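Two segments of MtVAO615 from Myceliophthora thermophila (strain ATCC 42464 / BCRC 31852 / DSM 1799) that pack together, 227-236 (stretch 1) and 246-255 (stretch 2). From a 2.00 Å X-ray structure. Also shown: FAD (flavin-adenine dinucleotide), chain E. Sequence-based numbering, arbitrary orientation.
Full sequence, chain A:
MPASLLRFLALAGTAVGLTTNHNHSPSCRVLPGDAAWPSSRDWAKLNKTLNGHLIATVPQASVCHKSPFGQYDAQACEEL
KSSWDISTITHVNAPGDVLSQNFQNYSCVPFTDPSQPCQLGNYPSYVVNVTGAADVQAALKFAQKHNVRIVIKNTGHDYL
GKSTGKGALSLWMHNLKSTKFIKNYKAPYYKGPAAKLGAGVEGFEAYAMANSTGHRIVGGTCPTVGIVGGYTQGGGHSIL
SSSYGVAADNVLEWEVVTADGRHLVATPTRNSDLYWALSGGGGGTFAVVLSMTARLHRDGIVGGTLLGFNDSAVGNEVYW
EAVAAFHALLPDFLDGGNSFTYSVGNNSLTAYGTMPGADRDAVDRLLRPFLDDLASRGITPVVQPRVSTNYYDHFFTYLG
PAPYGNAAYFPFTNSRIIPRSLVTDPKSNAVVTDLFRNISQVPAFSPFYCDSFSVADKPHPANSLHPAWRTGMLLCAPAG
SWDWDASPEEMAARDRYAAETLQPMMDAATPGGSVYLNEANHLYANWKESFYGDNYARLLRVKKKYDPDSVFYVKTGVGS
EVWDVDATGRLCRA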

# COMPACT_ATOMS: atom_id res chain seq x y z
N ILE A 227 5.60 -4.49 4.79
CA ILE A 227 4.56 -5.25 5.51
C ILE A 227 4.16 -4.66 6.86
O ILE A 227 2.99 -4.72 7.23
CB ILE A 227 4.90 -6.77 5.60
CG1 ILE A 227 3.65 -7.60 5.89
CG2 ILE A 227 6.06 -7.06 6.56
CD1 ILE A 227 3.86 -9.10 5.80
N VAL A 228 5.11 -4.07 7.57
CA VAL A 228 4.90 -3.50 8.92
C VAL A 228 4.44 -2.03 8.83
O VAL A 228 3.94 -1.46 9.80
CB VAL A 228 6.20 -3.64 9.75
CG1 VAL A 228 5.97 -3.27 11.23
CG2 VAL A 228 6.74 -5.06 9.66
N GLY A 229 4.62 -1.44 7.65
CA GLY A 229 4.32 -0.02 7.44
C GLY A 229 2.86 0.26 7.14
O GLY A 229 1.96 -0.31 7.76
N GLY A 230 2.63 1.12 6.15
CA GLY A 230 1.28 1.54 5.75
C GLY A 230 0.41 0.41 5.26
O GLY A 230 -0.81 0.53 5.31
N TYR A 231 1.05 -0.66 4.79
CA TYR A 231 0.36 -1.88 4.35
C TYR A 231 -0.55 -2.50 5.45
O TYR A 231 -1.78 -2.53 5.30
CB TYR A 231 1.36 -2.91 3.80
CG TYR A 231 0.71 -4.23 3.47
CD1 TYR A 231 0.01 -4.40 2.26
CD2 TYR A 231 0.72 -5.29 4.40
CE1 TYR A 231 -0.62 -5.61 1.97
CE2 TYR A 231 0.10 -6.50 4.11
CZ TYR A 231 -0.58 -6.65 2.92
OH TYR A 231 -1.19 -7.85 2.66
N THR A 232 0.04 -2.96 6.55
CA THR A 232 -0.74 -3.57 7.62
C THR A 232 -1.52 -2.49 8.36
O THR A 232 -2.68 -2.69 8.69
CB THR A 232 0.11 -4.44 8.59
OG1 THR A 232 0.66 -5.57 7.89
CG2 THR A 232 -0.76 -4.99 9.68
N GLN A 233 -0.90 -1.34 8.61
CA GLN A 233 -1.55 -0.26 9.35
C GLN A 233 -2.82 0.27 8.68
O GLN A 233 -3.75 0.69 9.37
CB GLN A 233 -0.55 0.87 9.62
CG GLN A 233 0.47 0.51 10.71
CD GLN A 233 1.57 1.54 10.88
OE1 GLN A 233 1.30 2.70 11.20
NE2 GLN A 233 2.83 1.11 10.72
N GLY A 234 -2.84 0.25 7.35
CA GLY A 234 -4.01 0.69 6.60
C GLY A 234 -5.00 -0.40 6.20
O GLY A 234 -5.97 -0.12 5.45
N GLY A 235 -4.77 -1.62 6.65
CA GLY A 235 -5.62 -2.74 6.24
C GLY A 235 -4.77 -3.89 5.76
O GLY A 235 -4.34 -4.73 6.57
N GLY A 236 -4.52 -3.91 4.45
CA GLY A 236 -3.59 -4.85 3.85
C GLY A 236 -4.25 -6.10 3.29
O GLY A 236 -4.44 -7.09 4.01
N VAL A 246 -7.42 -10.08 6.52
CA VAL A 246 -6.53 -9.01 6.07
C VAL A 246 -5.30 -8.97 6.97
O VAL A 246 -5.33 -9.52 8.05
CB VAL A 246 -7.22 -7.61 6.00
CG1 VAL A 246 -8.44 -7.68 5.11
CG2 VAL A 246 -7.58 -7.10 7.39
N ALA A 247 -4.24 -8.31 6.51
CA ALA A 247 -3.01 -8.12 7.28
C ALA A 247 -3.26 -7.70 8.74
O ALA A 247 -2.76 -8.35 9.67
CB ALA A 247 -2.10 -7.12 6.57
N ALA A 248 -4.07 -6.66 8.93
CA ALA A 248 -4.36 -6.08 10.24
C ALA A 248 -5.04 -7.06 11.25
O ALA A 248 -4.87 -6.90 12.47
CB ALA A 248 -5.16 -4.81 10.08
N ASP A 249 -5.77 -8.05 10.72
CA ASP A 249 -6.40 -9.14 11.47
C ASP A 249 -5.36 -10.03 12.14
O ASP A 249 -5.64 -10.63 13.19
CB ASP A 249 -7.22 -10.03 10.55
CG ASP A 249 -8.50 -9.38 10.09
OD1 ASP A 249 -8.95 -8.38 10.71
OD2 ASP A 249 -9.07 -9.90 9.11
N ASN A 250 -4.19 -10.11 11.50
CA ASN A 250 -3.12 -10.99 11.94
C ASN A 250 -2.12 -10.32 12.86
O ASN A 250 -1.15 -10.96 13.26
CB ASN A 250 -2.42 -11.60 10.73
CG ASN A 250 -3.28 -12.64 10.05
OD1 ASN A 250 -3.20 -13.81 10.39
ND2 ASN A 250 -4.13 -12.21 9.11
N VAL A 251 -2.36 -9.06 13.22
CA VAL A 251 -1.48 -8.35 14.15
C VAL A 251 -1.72 -8.79 15.58
O VAL A 251 -2.88 -8.84 16.06
CB VAL A 251 -1.58 -6.81 14.03
CG1 VAL A 251 -0.52 -6.15 14.92
CG2 VAL A 251 -1.34 -6.37 12.61
N LEU A 252 -0.63 -9.11 16.27
CA LEU A 252 -0.68 -9.45 17.69
C LEU A 252 -0.26 -8.26 18.55
O LEU A 252 -0.90 -7.96 19.55
CB LEU A 252 0.16 -10.69 17.99
CG LEU A 252 -0.14 -11.96 17.19
CD1 LEU A 252 0.97 -12.98 17.42
CD2 LEU A 252 -1.50 -12.56 17.58
N GLU A 253 0.83 -7.60 18.15
CA GLU A 253 1.45 -6.52 18.92
C GLU A 253 2.01 -5.49 17.97
O GLU A 253 2.43 -5.84 16.88
CB GLU A 253 2.61 -7.06 19.75
CG GLU A 253 2.15 -7.99 20.86
CD GLU A 253 3.28 -8.50 21.72
OE1 GLU A 253 4.17 -7.70 22.08
OE2 GLU A 253 3.26 -9.71 22.05
N TRP A 254 1.98 -4.23 18.42
CA TRP A 254 2.69 -3.12 17.79
C TRP A 254 3.66 -2.59 18.83
O TRP A 254 3.26 -2.30 19.96
CB TRP A 254 1.75 -1.97 17.42
CG TRP A 254 0.76 -2.27 16.34
CD1 TRP A 254 -0.60 -2.48 16.49
CD2 TRP A 254 1.03 -2.37 14.94
NE1 TRP A 254 -1.18 -2.72 15.27
CE2 TRP A 254 -0.21 -2.67 14.30
CE3 TRP A 254 2.20 -2.27 14.16
CZ2 TRP A 254 -0.30 -2.84 12.91
CZ3 TRP A 254 2.10 -2.45 12.78
CH2 TRP A 254 0.86 -2.73 12.17
N GLU A 255 4.92 -2.45 18.43
CA GLU A 255 5.91 -1.74 19.22
C GLU A 255 6.10 -0.37 18.58
O GLU A 255 6.31 -0.27 17.38
CB GLU A 255 7.21 -2.53 19.27
CG GLU A 255 8.32 -1.85 20.06
CD GLU A 255 9.69 -2.39 19.74
OE1 GLU A 255 9.81 -3.32 18.91
OE2 GLU A 255 10.68 -1.87 20.32
PA FAD E . 5.37 4.10 2.79
O1A FAD E . 5.02 5.10 1.72
O2A FAD E . 6.79 4.13 3.29
O5B FAD E . 4.36 4.31 4.02
C5B FAD E . 2.96 4.52 3.82
C4B FAD E . 2.33 5.27 4.98
O4B FAD E . 2.57 4.56 6.20
C3B FAD E . 2.88 6.67 5.20
O3B FAD E . 1.79 7.48 5.64
C2B FAD E . 3.89 6.52 6.32
O2B FAD E . 4.00 7.72 7.10
C1B FAD E . 3.31 5.38 7.13
N9A FAD E . 4.31 4.51 7.79
C8A FAD E . 5.05 3.55 7.18
N7A FAD E . 5.84 2.91 8.07
C5A FAD E . 5.60 3.46 9.28
C6A FAD E . 6.10 3.24 10.65
N6A FAD E . 7.04 2.30 10.89
N1A FAD E . 5.60 4.02 11.64
C2A FAD E . 4.67 4.97 11.42
N3A FAD E . 4.16 5.21 10.18
C4A FAD E . 4.58 4.50 9.09
N1 FAD E . -1.67 -2.85 -0.89
C2 FAD E . -2.43 -3.96 -0.71
O2 FAD E . -3.28 -3.97 0.21
N3 FAD E . -2.30 -5.05 -1.50
C4 FAD E . -1.42 -5.13 -2.51
O4 FAD E . -1.34 -6.16 -3.21
C4X FAD E . -0.55 -3.96 -2.76
N5 FAD E . 0.37 -3.96 -3.75
C5X FAD E . 1.17 -2.88 -3.98
C6 FAD E . 2.13 -2.91 -5.02
C7 FAD E . 2.95 -1.78 -5.23
C7M FAD E . 3.96 -1.82 -6.36
C8 FAD E . 2.81 -0.56 -4.35
C8M FAD E . 3.71 0.66 -4.43
C9 FAD E . 1.87 -0.56 -3.33
C9A FAD E . 1.04 -1.67 -3.11
N10 FAD E . 0.10 -1.66 -2.06
C10 FAD E . -0.73 -2.79 -1.87
C1' FAD E . -0.07 -0.46 -1.24
C2' FAD E . 0.47 -0.45 0.16
O2' FAD E . -0.39 -1.26 0.96
C3' FAD E . 0.41 1.00 0.61
O3' FAD E . 0.99 1.87 -0.39
C4' FAD E . 1.10 1.20 1.94
O4' FAD E . 0.82 2.51 2.44
C5' FAD E . 2.61 0.93 1.85
O5' FAD E . 3.26 1.22 3.08
P FAD E . 4.86 1.31 3.11
O1P FAD E . 5.43 0.12 2.41
O2P FAD E . 5.21 1.64 4.55
O3P FAD E . 5.12 2.63 2.21

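A short helix followed by three glycines (stretch 1) packs against a 3-10 turn that leads into a strand (stretch 2). The helix and strand axes cross at -120° and approach no closer than 11.4 Å, so side chains bridge them; at the glycine end the backbones meet directly, with the CA atoms of Gly-236 and Ala-247 4.8 Å apart. Two main-chain hydrogen bonds close this end: Ala-247 N to Gly-236 O (2.8 Å, nearly straight at 175°) and Ala-248 N to Gly-235 O (3.1 Å, 145°). Both NH groups lie at the start of the 3-10 turn, where the turn's own hydrogen bonds leave them free. Gly-235 and Gly-236 have positive phi, and at their backbone angles a CB would jam against the preceding carbonyl; at Gly-236 it would also lie 2.6 Å from Ala-247 CB.

The small methyl of Ala-247 points toward stretch 1 and sits in a tight pocket, with Tyr-231 CE2 at 3.4 Å, Thr-232 OG1 at 3.4 Å and Gly-235 O at 3.3 Å from its CB. Tyr-231 is t at chi1 (174°), and although its CA-to-CB bond runs sideways, its ring comes nearer to Ala-247; FAD O2' lies at the ring edge.

Thr-232 points toward stretch 2 in the m rotamer (-64°). This places Thr-232 OG1 back along the helix, where it donates to Ile-227 O (2.6 Å) beside the weak backbone bond from Thr-232 N to the same oxygen (3.5 Å) in the wider pi-type turn. With its hydroxyl thus satisfied, the residue offers its methyl to apolar neighbors: Thr-232 CG2 lies 3.3 Å from Val-251 CG2 and 3.7 Å from Trp-254 CH2. Val-251, t at -174°, also points toward the helix.

Trp-254 has the largest covered area of any residue here. Its CA-to-CB bond is sideways, but chi1 of -67° (m) and chi2 of 106° bring the far end of the indole to the helix. Val-228 O meets the ring edge at Trp-254 CZ3 (3.6 Å), and Val-228 CG1 adds an apolar contact with Trp-254 CZ3 at 4.2 Å. Gln-233 CG approaches Trp-254 CH2 at 3.6 Å. In its m, t conformation with chi3 of 61°, Gln-233 turns its amide back so that Gln-233 NE2 donates to Val-228 O (2.9 Å, 161°); its CG touches the indole while NE2 is bonded within stretch 1.

Away from stretch 2, Gly-230 N donates to FAD O2P (3.1 Å), and a CB on Gly-229 would clash with that oxygen.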